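Local coordinates for protein phospholyase (Arthrobacter aurescens, PDB 5G4I) that acts as a pyridoxal-phosphate-dependent phospholyase of the class III transaminase family, probably eliminating phosphate from phosphoethanolamine, at residues S250-S255 and W265-F270; V277-P282 and I289-T294. All coordinates share one frame; numbering follows the deposited sequence.

Contact 1: residues S250-S255 and W265-F270. With PLP (pyridoxal-5'-phosphate), chain C; PO4 (phosphate ion), chain D.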
loop_
_atom_site.group_PDB
_atom_site.type_symbol
_atom_site.label_atom_id
_atom_site.label_comp_id
_atom_site.label_asym_id
_atom_site.label_seq_id
_atom_site.Cartn_x
_atom_site.Cartn_y
_atom_site.Cartn_z
ATOM N N SER A 250 -15.455 -10.921 -1.790
ATOM C CA SER A 250 -16.257 -9.715 -1.401
ATOM C C SER A 250 -15.325 -8.568 -1.056
ATOM O O SER A 250 -14.553 -8.713 -0.046
ATOM C CB SER A 250 -17.177 -10.005 -0.204
ATOM O OG SER A 250 -17.987 -8.870 0.084
ATOM N N ASP A 251 -15.435 -7.462 -1.807
ATOM C CA ASP A 251 -14.670 -6.219 -1.530
ATOM C C ASP A 251 -15.556 -5.409 -0.560
ATOM O O ASP A 251 -16.603 -4.920 -0.946
ATOM C CB ASP A 251 -14.421 -5.493 -2.840
ATOM C CG ASP A 251 -13.709 -4.160 -2.670
ATOM O OD1 ASP A 251 -13.735 -3.612 -1.566
ATOM O OD2 ASP A 251 -13.209 -3.624 -3.706
ATOM N N GLU A 252 -15.101 -5.383 0.715
ATOM C CA GLU A 252 -15.802 -4.714 1.834
ATOM C C GLU A 252 -15.283 -3.344 2.095
ATOM O O GLU A 252 -15.600 -2.769 3.164
ATOM C CB GLU A 252 -15.746 -5.581 3.085
ATOM C CG GLU A 252 -16.493 -6.890 2.954
ATOM C CD GLU A 252 -18.006 -6.801 3.018
ATOM O OE1 GLU A 252 -18.511 -5.798 3.560
ATOM O OE2 GLU A 252 -18.647 -7.765 2.548
ATOM N N VAL A 253 -14.568 -2.733 1.170
ATOM C CA VAL A 253 -14.045 -1.364 1.444
ATOM C C VAL A 253 -15.160 -0.385 1.643
ATOM O O VAL A 253 -15.015 0.495 2.579
ATOM C CB VAL A 253 -13.031 -0.915 0.318
ATOM C CG1 VAL A 253 -12.635 0.531 0.526
ATOM C CG2 VAL A 253 -11.840 -1.823 0.280
ATOM N N GLN A 254 -16.245 -0.457 0.909
ATOM C CA GLN A 254 -17.421 0.439 1.061
ATOM C C GLN A 254 -18.496 -0.094 2.028
ATOM O O GLN A 254 -19.192 0.739 2.686
ATOM C CB GLN A 254 -18.176 0.709 -0.282
ATOM C CG GLN A 254 -17.342 1.387 -1.336
ATOM C CD GLN A 254 -17.124 2.875 -1.057
ATOM O OE1 GLN A 254 -17.862 3.518 -0.374
ATOM N NE2 GLN A 254 -16.097 3.389 -1.630
ATOM N N SER A 255 -18.705 -1.408 2.126
ATOM C CA SER A 255 -19.804 -1.949 2.840
ATOM C C SER A 255 -19.456 -2.521 4.208
ATOM O O SER A 255 -20.377 -2.969 4.910
ATOM C CB SER A 255 -20.507 -3.039 2.017
ATOM O OG SER A 255 -19.631 -4.105 1.665
ATOM N N TRP A 265 -20.620 -7.184 7.726
ATOM C CA TRP A 265 -20.084 -7.247 6.347
ATOM C C TRP A 265 -21.233 -7.223 5.375
ATOM O O TRP A 265 -22.282 -7.880 5.587
ATOM C CB TRP A 265 -19.237 -8.541 6.156
ATOM C CG TRP A 265 -18.150 -8.649 7.260
ATOM C CD1 TRP A 265 -18.135 -9.523 8.312
ATOM C CD2 TRP A 265 -17.096 -7.735 7.543
ATOM N NE1 TRP A 265 -17.130 -9.275 9.186
ATOM C CE2 TRP A 265 -16.481 -8.130 8.732
ATOM C CE3 TRP A 265 -16.580 -6.595 6.841
ATOM C CZ2 TRP A 265 -15.382 -7.433 9.291
ATOM C CZ3 TRP A 265 -15.485 -5.938 7.390
ATOM C CH2 TRP A 265 -14.913 -6.331 8.601
ATOM N N GLY A 266 -21.098 -6.431 4.316
ATOM C CA GLY A 266 -22.100 -6.394 3.258
ATOM C C GLY A 266 -22.440 -7.708 2.607
ATOM O O GLY A 266 -23.633 -7.865 2.168
ATOM N N TYR A 267 -21.490 -8.644 2.502
ATOM C CA TYR A 267 -21.850 -9.951 1.831
ATOM C C TYR A 267 -22.972 -10.647 2.527
ATOM O O TYR A 267 -23.644 -11.519 1.959
ATOM C CB TYR A 267 -20.646 -10.840 1.622
ATOM C CG TYR A 267 -20.070 -11.515 2.886
ATOM C CD1 TYR A 267 -20.665 -12.649 3.462
ATOM C CD2 TYR A 267 -18.894 -11.027 3.539
ATOM C CE1 TYR A 267 -20.133 -13.275 4.557
ATOM C CE2 TYR A 267 -18.419 -11.650 4.671
ATOM C CZ TYR A 267 -19.062 -12.760 5.169
ATOM O OH TYR A 267 -18.525 -13.439 6.308
ATOM N N GLN A 268 -23.214 -10.327 3.824
ATOM C CA GLN A 268 -24.235 -10.983 4.656
ATOM C C GLN A 268 -25.617 -10.582 4.178
ATOM O O GLN A 268 -26.609 -11.252 4.640
ATOM C CB GLN A 268 -23.989 -10.617 6.204
ATOM C CG GLN A 268 -22.703 -11.204 6.756
ATOM C CD GLN A 268 -22.164 -10.686 8.107
ATOM O OE1 GLN A 268 -22.324 -9.598 8.385
ATOM N NE2 GLN A 268 -21.427 -11.535 8.832
ATOM N N MET A 269 -25.814 -9.557 3.345
ATOM C CA MET A 269 -27.128 -9.310 2.663
ATOM C C MET A 269 -27.522 -10.435 1.718
ATOM O O MET A 269 -28.757 -10.483 1.354
ATOM C CB MET A 269 -27.122 -7.961 1.939
ATOM C CG MET A 269 -26.861 -6.723 2.759
ATOM S SD MET A 269 -26.930 -5.160 1.907
ATOM C CE MET A 269 -25.508 -5.235 0.764
ATOM N N PHE A 270 -26.619 -11.334 1.347
ATOM C CA PHE A 270 -26.860 -12.445 0.415
ATOM C C PHE A 270 -26.621 -13.734 1.135
ATOM O O PHE A 270 -25.919 -13.838 2.183
ATOM C CB PHE A 270 -25.921 -12.252 -0.780
ATOM C CG PHE A 270 -25.992 -10.838 -1.396
ATOM C CD1 PHE A 270 -27.085 -10.449 -2.147
ATOM C CD2 PHE A 270 -24.969 -9.905 -1.235
ATOM C CE1 PHE A 270 -27.198 -9.186 -2.707
ATOM C CE2 PHE A 270 -25.100 -8.640 -1.745
ATOM C CZ PHE A 270 -26.175 -8.269 -2.504
HETATM N N1 PLP C . -12.371 -1.006 -3.566
HETATM C C2 PLP C . -13.402 -0.204 -3.204
HETATM C C2A PLP C . -14.812 -0.733 -3.238
HETATM C C3 PLP C . -13.146 1.193 -2.772
HETATM O O3 PLP C . -14.165 2.016 -2.404
HETATM C C4 PLP C . -11.740 1.656 -2.760
HETATM C C4A PLP C . -11.385 3.032 -2.345
HETATM C C5 PLP C . -10.705 0.681 -3.179
HETATM C C6 PLP C . -11.089 -0.602 -3.560
HETATM C C5A PLP C . -9.246 1.077 -3.193
HETATM O O4P PLP C . -8.887 1.621 -1.926
HETATM P P PLP C . -7.479 2.378 -1.731
HETATM O O1P PLP C . -7.712 3.741 -2.338
HETATM O O2P PLP C . -7.276 2.390 -0.234
HETATM O O3P PLP C . -6.496 1.518 -2.487
HETATM P P PO4 D . -14.850 7.526 -2.167
HETATM O O1 PO4 D . -15.635 6.363 -1.985
HETATM O O2 PO4 D . -14.483 8.295 -0.900
HETATM O O3 PO4 D . -16.012 8.414 -2.598
HETATM O O4 PO4 D . -13.723 7.519 -3.166
#
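The Glu252 carboxylate stands almost perpendicular to the Trp265 indole, the two planes being 80° apart, and OE1 lies in the plane of the indole at its edge, 3.9 Å from CE3. Phe107 stacks on this indole and Phe257 meets it edge-to-face, while Trp265 NE1 donates to Lys106 O. The Tyr267 ring receives Glu252 OE2 at its edge, 3.4 Å from CD2, with Ser250 OG also near the ring plane; one face carries Gln268 CG, displaced toward the rim.

Four donors grip the carboxylate, two at each oxygen. Tyr267 N reaches the syn lone pair of Glu252 OE2 at 3.0 Å, and Gly266 N binds Glu252 OE1 on its syn side at 2.8 Å. The serines approach from above the carboxylate plane. Ser250 OG donates to Glu252 OE2 at 2.8 Å. Ser255 OG donates to Glu252 OE1 at 2.8 Å. The bend of Glu252 at chi2 (-75°) carries its CD toward Gly266 N. Gly266 and Tyr267 begin the 3-10 segment 266-269, so the amides and the nearby helical start would probably favour an ionised carboxylate in this buried setting.

On the cofactor side, Asp251 OD2 lies 2.8 Å from PLP N1, the aspartate-pyridine pairing of fold type I PLP enzymes. OD2 also bonds to His148 and Asn124, while OD1 accepts from Val253 N in an Asx turn. Val253 CG1 packs 3.4 Å from PLP C3. Gln254 NE2 hydrogen-bonds PLP O3, modelled unusually short, and a phosphate ion, probably from the crystallisation liquor.

Strand 247-251 runs between strands 214-217 and 276-279: Asp251 pairs through its backbone with Phe217, Ser250 and Glu252 with Thr278. Segment 265-270 lies over the sheet face carrying Val277 and Met279; Phe270 touches helix 233-243.

Contact 2: residues V277-P282 and I289-T294; sequences VTMGKP and IGAVVT. With PLP (pyridoxal-5'-phosphate), chain C.
Val277 and Val293 form an antiparallel hydrogen-bonded pair, joined by Val277 N to Val293 O at 2.9 Å and Val293 N to Val277 O at 2.8 Å. The strand axes run 166° apart. The next such pair, Met279 with Ala291, is looser: Met279 N to Ala291 O is weak at 3.1 Å, and Ala291 N meets Met279 O at 3.2 Å from 47° above the carbonyl plane. Between them Thr278 and Val292 are a non-hydrogen-bonded pair, where CA-H...O contacts add to the ladder, as from Thr278 CA to Ala291 O at 3.3 Å. Beyond the strand end, Gly280 CA makes a similar contact with the buried Ile289 O.

Apolar packing is concentrated on the face bearing Val277, Met279, Ala291 and Val293. Met279 CG lies 3.8 Å from Ala291 CB, and chi3 (61°) bends CE toward Val293 CG2, 4.0 Å away. The other face turns Thr278 and Val292 to helix 120-135, with Thr278 OG1 hydrogen-bonded to Asn124.

Two residues beyond the last bridged residue, Met279, Lys281 NZ is bonded to PLP C4A at 1.4 Å, the internal aldimine linkage of this enzyme class, and a weak hydrogen bond runs from Lys281 NZ to PLP O3. A backbone-bonded, largely apolar hairpin thus ends just short of the lysine that holds the cofactor covalently.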
loop_
_atom_site.group_PDB
_atom_site.type_symbol
_atom_site.label_atom_id
_atom_site.label_comp_id
_atom_site.label_asym_id
_atom_site.label_seq_id
_atom_site.Cartn_x
_atom_site.Cartn_y
_atom_site.Cartn_z
ATOM N N VAL A 277 -12.131 -12.099 1.568
ATOM C CA VAL A 277 -12.808 -10.802 1.953
ATOM C C VAL A 277 -11.727 -9.725 2.064
ATOM O O VAL A 277 -10.741 -9.929 2.764
ATOM C CB VAL A 277 -13.622 -10.920 3.283
ATOM C CG1 VAL A 277 -14.289 -9.606 3.585
ATOM C CG2 VAL A 277 -14.634 -12.030 3.194
ATOM N N THR A 278 -11.903 -8.640 1.308
ATOM C CA THR A 278 -10.893 -7.526 1.345
ATOM C C THR A 278 -11.521 -6.303 2.033
ATOM O O THR A 278 -12.721 -6.079 2.031
ATOM C CB THR A 278 -10.411 -7.194 -0.089
ATOM O OG1 THR A 278 -11.540 -6.814 -0.863
ATOM C CG2 THR A 278 -9.716 -8.393 -0.745
ATOM N N MET A 279 -10.656 -5.461 2.604
ATOM C CA MET A 279 -11.116 -4.300 3.392
ATOM C C MET A 279 -10.001 -3.232 3.375
ATOM O O MET A 279 -8.824 -3.465 3.052
ATOM C CB MET A 279 -11.543 -4.740 4.770
ATOM C CG MET A 279 -10.455 -5.290 5.524
ATOM S SD MET A 279 -11.006 -6.248 7.055
ATOM C CE MET A 279 -11.835 -7.365 6.577
ATOM N N GLY A 280 -10.409 -2.020 3.790
ATOM C CA GLY A 280 -9.510 -0.843 3.828
ATOM C C GLY A 280 -10.327 0.306 4.432
ATOM O O GLY A 280 -10.970 0.170 5.484
ATOM N N LYS A 281 -10.370 1.446 3.715
ATOM C CA LYS A 281 -10.935 2.767 4.119
ATOM C C LYS A 281 -11.150 2.949 5.644
ATOM O O LYS A 281 -10.271 3.539 6.326
ATOM C CB LYS A 281 -12.041 3.182 3.167
ATOM C CG LYS A 281 -11.533 3.688 1.800
ATOM C CD LYS A 281 -12.668 4.236 0.881
ATOM C CE LYS A 281 -12.198 4.814 -0.526
ATOM N NZ LYS A 281 -12.316 3.675 -1.476
ATOM N N PRO A 282 -12.381 2.663 6.183
ATOM C CA PRO A 282 -12.579 2.909 7.632
ATOM C C PRO A 282 -11.656 2.280 8.639
ATOM O O PRO A 282 -11.692 2.671 9.844
ATOM C CB PRO A 282 -14.022 2.312 7.870
ATOM C CG PRO A 282 -14.079 1.226 6.824
ATOM C CD PRO A 282 -13.504 1.894 5.631
ATOM N N ILE A 289 -4.279 1.177 6.497
ATOM C CA ILE A 289 -4.430 -0.259 6.871
ATOM C C ILE A 289 -5.437 -0.848 5.834
ATOM O O ILE A 289 -6.463 -0.213 5.504
ATOM C CB ILE A 289 -4.982 -0.510 8.303
ATOM C CG1 ILE A 289 -4.337 0.329 9.384
ATOM C CG2 ILE A 289 -4.905 -1.998 8.677
ATOM C CD1 ILE A 289 -5.009 0.210 10.741
ATOM N N GLY A 290 -5.130 -2.096 5.398
ATOM C CA GLY A 290 -6.056 -2.950 4.694
ATOM C C GLY A 290 -5.870 -4.397 5.159
ATOM O O GLY A 290 -5.044 -4.699 5.995
ATOM N N ALA A 291 -6.717 -5.271 4.622
ATOM C CA ALA A 291 -6.594 -6.736 4.933
ATOM C C ALA A 291 -7.256 -7.601 3.890
ATOM O O ALA A 291 -8.216 -7.213 3.227
ATOM C CB ALA A 291 -7.211 -7.064 6.331
ATOM N N VAL A 292 -6.763 -8.880 3.841
ATOM C CA VAL A 292 -7.437 -9.997 3.150
ATOM C C VAL A 292 -7.733 -11.055 4.276
ATOM O O VAL A 292 -6.811 -11.556 4.953
ATOM C CB VAL A 292 -6.517 -10.634 2.109
ATOM C CG1 VAL A 292 -7.260 -11.832 1.470
ATOM C CG2 VAL A 292 -6.036 -9.658 1.086
ATOM N N VAL A 293 -9.008 -11.352 4.514
ATOM C CA VAL A 293 -9.458 -12.448 5.429
ATOM C C VAL A 293 -9.822 -13.680 4.567
ATOM O O VAL A 293 -10.462 -13.544 3.496
ATOM C CB VAL A 293 -10.603 -11.954 6.363
ATOM C CG1 VAL A 293 -11.309 -13.149 7.056
ATOM C CG2 VAL A 293 -10.094 -10.907 7.338
ATOM N N THR A 294 -9.321 -14.862 4.964
ATOM C CA THR A 294 -9.453 -16.062 4.125
ATOM C C THR A 294 -9.489 -17.322 5.000
ATOM O O THR A 294 -9.597 -17.240 6.253
ATOM C CB THR A 294 -8.431 -16.059 2.986
ATOM O OG1 THR A 294 -8.792 -17.054 1.965
ATOM C CG2 THR A 294 -7.012 -16.323 3.471
HETATM N N1 PLP C . -12.371 -1.006 -3.566
HETATM C C2 PLP C . -13.402 -0.204 -3.204
HETATM C C2A PLP C . -14.812 -0.733 -3.238
HETATM C C3 PLP C . -13.146 1.193 -2.772
HETATM O O3 PLP C . -14.165 2.016 -2.404
HETATM C C4 PLP C . -11.740 1.656 -2.760
HETATM C C4A PLP C . -11.385 3.032 -2.345
HETATM C C5 PLP C . -10.705 0.681 -3.179
HETATM C C6 PLP C . -11.089 -0.602 -3.560
HETATM C C5A PLP C . -9.246 1.077 -3.193
HETATM O O4P PLP C . -8.887 1.621 -1.926
HETATM P P PLP C . -7.479 2.378 -1.731
HETATM O O1P PLP C . -7.712 3.741 -2.338
HETATM O O2P PLP C . -7.276 2.390 -0.234
HETATM O O3P PLP C . -6.496 1.518 -2.487
#

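Overall arrangement
Both contacts are buried, their centres 11 Å apart, and both reach the large mixed sheet of the PLP-binding domain; both strands of contact 2 belong to it, but of contact 1 only the 250-251 end does. They meet directly, since strands 247-251 and 276-279 are neighbours, and Glu252 CG packs on Val277 CG1. Their chemistry differs with place. Contact 1 joins a strand end to a following loop through a buried carboxylate, polar and centred on one side chain, whereas contact 2 is a regular antiparallel hairpin held by main-chain bonds and apolar side chains. Each nevertheless delivers cofactor residues at or just beyond its strand end: Asp251, Val253 and Gln254 from one, Lys281 from the other.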